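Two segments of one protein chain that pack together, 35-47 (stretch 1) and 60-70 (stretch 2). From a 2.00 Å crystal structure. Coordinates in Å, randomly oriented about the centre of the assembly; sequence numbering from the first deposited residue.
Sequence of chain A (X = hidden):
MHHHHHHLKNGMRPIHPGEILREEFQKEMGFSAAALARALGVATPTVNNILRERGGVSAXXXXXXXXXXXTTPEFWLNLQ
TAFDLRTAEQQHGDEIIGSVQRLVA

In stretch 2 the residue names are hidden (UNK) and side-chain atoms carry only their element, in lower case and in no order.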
# COMPACT_ATOMS: atom_id res chain seq x y z
N ALA A 35 19.67 8.45 14.60
CA ALA A 35 18.82 9.37 15.34
C ALA A 35 17.34 9.16 14.98
O ALA A 35 16.47 9.08 15.87
CB ALA A 35 19.24 10.81 15.08
N LEU A 36 17.05 9.02 13.69
CA LEU A 36 15.65 8.82 13.28
C LEU A 36 15.10 7.52 13.85
O LEU A 36 13.99 7.48 14.39
CB LEU A 36 15.53 8.84 11.75
CG LEU A 36 14.11 8.66 11.23
CD1 LEU A 36 13.15 9.74 11.78
CD2 LEU A 36 14.11 8.63 9.71
N ALA A 37 15.91 6.46 13.74
CA ALA A 37 15.54 5.13 14.24
C ALA A 37 15.19 5.13 15.72
O ALA A 37 14.19 4.54 16.13
CB ALA A 37 16.66 4.11 13.98
N ARG A 38 16.04 5.76 16.53
CA ARG A 38 15.78 5.85 17.96
C ARG A 38 14.42 6.52 18.24
O ARG A 38 13.64 6.04 19.08
CB ARG A 38 16.88 6.61 18.69
CG ARG A 38 16.67 6.63 20.21
CD ARG A 38 17.62 7.57 20.96
NE ARG A 38 19.00 7.42 20.50
CZ ARG A 38 20.06 7.90 21.14
NH1 ARG A 38 19.91 8.55 22.30
NH2 ARG A 38 21.28 7.72 20.64
N ALA A 39 14.13 7.62 17.53
CA ALA A 39 12.88 8.33 17.77
C ALA A 39 11.68 7.52 17.26
O ALA A 39 10.61 7.54 17.88
CB ALA A 39 12.92 9.72 17.11
N LEU A 40 11.87 6.81 16.16
CA LEU A 40 10.84 5.91 15.61
C LEU A 40 10.56 4.69 16.47
O LEU A 40 9.52 4.04 16.33
CB LEU A 40 11.24 5.43 14.21
CG LEU A 40 11.23 6.47 13.09
CD1 LEU A 40 11.71 5.86 11.75
CD2 LEU A 40 9.83 7.06 12.95
N GLY A 41 11.50 4.36 17.36
CA GLY A 41 11.41 3.12 18.13
C GLY A 41 11.63 1.88 17.27
O GLY A 41 11.07 0.83 17.54
N VAL A 42 12.43 2.01 16.21
CA VAL A 42 12.77 0.88 15.34
C VAL A 42 14.29 0.71 15.25
O VAL A 42 15.05 1.53 15.74
CB VAL A 42 12.21 1.03 13.88
CG1 VAL A 42 10.72 1.31 13.90
CG2 VAL A 42 12.97 2.12 13.10
N ALA A 43 14.70 -0.37 14.59
CA ALA A 43 16.12 -0.68 14.42
C ALA A 43 16.69 0.19 13.31
O ALA A 43 16.02 0.46 12.33
CB ALA A 43 16.31 -2.17 14.09
N THR A 44 17.94 0.61 13.46
CA THR A 44 18.57 1.45 12.45
C THR A 44 18.57 0.84 11.03
O THR A 44 18.32 1.57 10.08
CB THR A 44 20.02 1.81 12.85
OG1 THR A 44 20.02 2.30 14.19
CG2 THR A 44 20.58 2.91 11.94
N PRO A 45 18.83 -0.48 10.88
CA PRO A 45 18.83 -1.06 9.53
C PRO A 45 17.52 -0.87 8.77
O PRO A 45 17.56 -0.69 7.55
CB PRO A 45 19.07 -2.56 9.80
CG PRO A 45 19.96 -2.55 10.97
CD PRO A 45 19.38 -1.45 11.86
N THR A 46 16.39 -0.90 9.47
CA THR A 46 15.09 -0.63 8.87
C THR A 46 15.08 0.76 8.23
O THR A 46 14.72 0.91 7.06
CB THR A 46 13.95 -0.73 9.89
OG1 THR A 46 14.06 -1.94 10.64
CG2 THR A 46 12.62 -0.71 9.17
N VAL A 47 15.49 1.77 8.99
CA VAL A 47 15.58 3.14 8.49
C VAL A 47 16.57 3.22 7.33
O VAL A 47 16.28 3.84 6.32
CB VAL A 47 16.01 4.14 9.58
CG1 VAL A 47 16.17 5.53 8.99
CG2 VAL A 47 15.01 4.16 10.70
N UNK A 60 2.72 -0.11 10.11
CA UNK A 60 3.37 0.20 11.39
C UNK A 60 4.36 1.36 11.25
O UNK A 60 4.37 2.29 12.05
c UNK A 60 4.09 -1.06 11.93
o UNK A 60 5.79 -0.42 13.50
c UNK A 60 4.64 -0.86 13.34
o UNK A 60 3.91 -1.17 14.31
N UNK A 61 5.19 1.30 10.21
CA UNK A 61 6.20 2.33 10.00
C UNK A 61 5.58 3.69 9.71
O UNK A 61 6.05 4.72 10.18
c UNK A 61 9.87 1.49 10.22
c UNK A 61 7.13 1.92 8.86
c UNK A 61 8.21 2.93 8.58
s UNK A 61 9.29 3.16 10.00
N UNK A 62 4.51 3.68 8.94
CA UNK A 62 3.84 4.91 8.56
C UNK A 62 3.22 5.61 9.78
O UNK A 62 3.24 6.83 9.87
c UNK A 62 2.79 4.62 7.53
N UNK A 63 2.66 4.83 10.70
CA UNK A 63 2.15 5.36 11.96
C UNK A 63 3.27 5.96 12.81
O UNK A 63 3.14 7.07 13.35
c UNK A 63 0.11 3.75 12.17
c UNK A 63 -0.51 2.69 13.02
c UNK A 63 1.43 4.26 12.76
c UNK A 63 -0.84 4.93 12.01
N UNK A 64 4.38 5.22 12.91
CA UNK A 64 5.57 5.69 13.63
C UNK A 64 6.09 6.99 13.02
O UNK A 64 6.39 7.95 13.74
n UNK A 64 6.48 0.12 17.38
c UNK A 64 6.23 3.36 14.43
n UNK A 64 6.79 1.15 15.34
c UNK A 64 7.26 2.23 14.46
c UNK A 64 6.66 4.61 13.63
n UNK A 64 7.62 2.10 17.26
c UNK A 64 6.96 1.13 16.66
N UNK A 65 6.18 7.04 11.69
CA UNK A 65 6.69 8.25 11.03
C UNK A 65 5.78 9.47 11.26
O UNK A 65 6.26 10.59 11.49
c UNK A 65 7.91 6.53 7.74
c UNK A 65 8.08 7.15 9.12
c UNK A 65 6.86 7.99 9.53
c UNK A 65 9.29 8.04 9.13
N UNK A 66 4.48 9.24 11.21
CA UNK A 66 3.51 10.32 11.38
C UNK A 66 3.63 10.95 12.77
O UNK A 66 3.56 12.17 12.91
o UNK A 66 1.70 8.95 12.23
c UNK A 66 2.09 9.79 11.17
N UNK A 67 3.79 10.13 13.80
CA UNK A 67 4.01 10.66 15.14
C UNK A 67 5.34 11.37 15.21
O UNK A 67 5.44 12.50 15.67
c UNK A 67 2.38 7.92 17.31
c UNK A 67 2.54 8.98 16.28
c UNK A 67 3.94 9.56 16.22
c UNK A 67 4.28 10.15 17.58
N UNK A 68 6.38 10.70 14.72
CA UNK A 68 7.74 11.17 14.87
C UNK A 68 8.00 12.47 14.10
O UNK A 68 8.70 13.35 14.59
s UNK A 68 10.44 10.55 14.56
c UNK A 68 8.72 10.08 14.42
N UNK A 69 7.42 12.59 12.91
CA UNK A 69 7.75 13.72 12.04
C UNK A 69 6.59 14.68 11.81
O UNK A 69 6.70 15.60 10.99
c UNK A 69 8.27 13.23 10.68
c UNK A 69 9.65 11.72 9.23
c UNK A 69 9.47 12.29 10.63
c UNK A 69 10.74 13.02 11.08
N UNK A 70 5.47 14.46 12.51
CA UNK A 70 4.29 15.33 12.42
C UNK A 70 3.59 15.31 11.05
O UNK A 70 3.34 16.36 10.45
o UNK A 70 5.92 17.70 14.56
c UNK A 70 4.65 16.78 12.77
o UNK A 70 4.24 16.37 15.07
c UNK A 70 4.96 16.96 14.24

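Position 60 carries two carbons, the second bearing two oxygens: a short carboxylate, with no contact to stretch 1. It is Asp 60. Position 61 has an unbranched chain of two carbons, a sulfur and a last carbon; the sulfur lies 4.0 Å from Leu 40 CD1, and the terminal carbon is 3.8 Å from Val 42 CG1 and 3.7 Å from Thr 46 CG2. A thioether of this length is Met 61, its p, p ending at chi2 and chi3 bringing the tip nearer to stretch 1 than its sideways CB would suggest.

Position 62 has one side-chain carbon, out of reach of stretch 1: Ala 62. Position 63 has four carbons forked at the second, also out of reach: Leu 63. At position 64, three carbons lead to a nitrogen and then a carbon holding two more nitrogens. The third carbon lies 3.6 Å from Val 42 CG1, and one terminal nitrogen approaches the carbonyl of Leu 40. This guanidinium is Arg 64. Its NH1 donates to Leu 40 O at 2.9 Å, near the guanidinium plane, while Gly 41 O lies over one face. Its NE makes a salt bridge to Asp 60 OD1 at 2.6 Å, one helical turn back, tying the arginine to its own helix as it reaches across.

Position 65 has four carbons forked at the second, one tip 4.0 Å from Leu 40 CD2: Leu 65. Position 66 has a carbon and an oxygen, and its CB points away from stretch 1: Ser 66, whose OG donates to Leu 63 O at 2.6 Å. Position 67 has four carbons, forked at the first with one arm two carbons long, and makes no contact: Ile 67. Position 68 has a carbon and a sulfur; CB is 3.5 Å from Leu 40 CD2, and the sulfur is 3.7 Å from Ala 39 CB and 4.0 Å from Leu 36 CD1. It is Cys 68. Its CB points toward stretch 1, so that its CB and SG meet Leu 40, Ala 39 and Leu 36. Position 69, four carbons forked at the second, has a tip 4.1 Å from Leu 36 CD1: Leu 69. Position 70, two carbons with two oxygens on the second, is exposed and has positive phi: Asp 70.

The rule is a knob with a polar latch. Leu 40 fits among Met 61, Arg 64, Leu 65 and Cys 68 where the helix ending at Leu 40 and the helix of stretch 2 cross at 103°. Just there the first helix ends, Gly 41 turning with positive phi, and Arg 64 bonds to the carbonyl of Leu 40 itself.

Stretch 2 (60-70) DMALRLSICLD
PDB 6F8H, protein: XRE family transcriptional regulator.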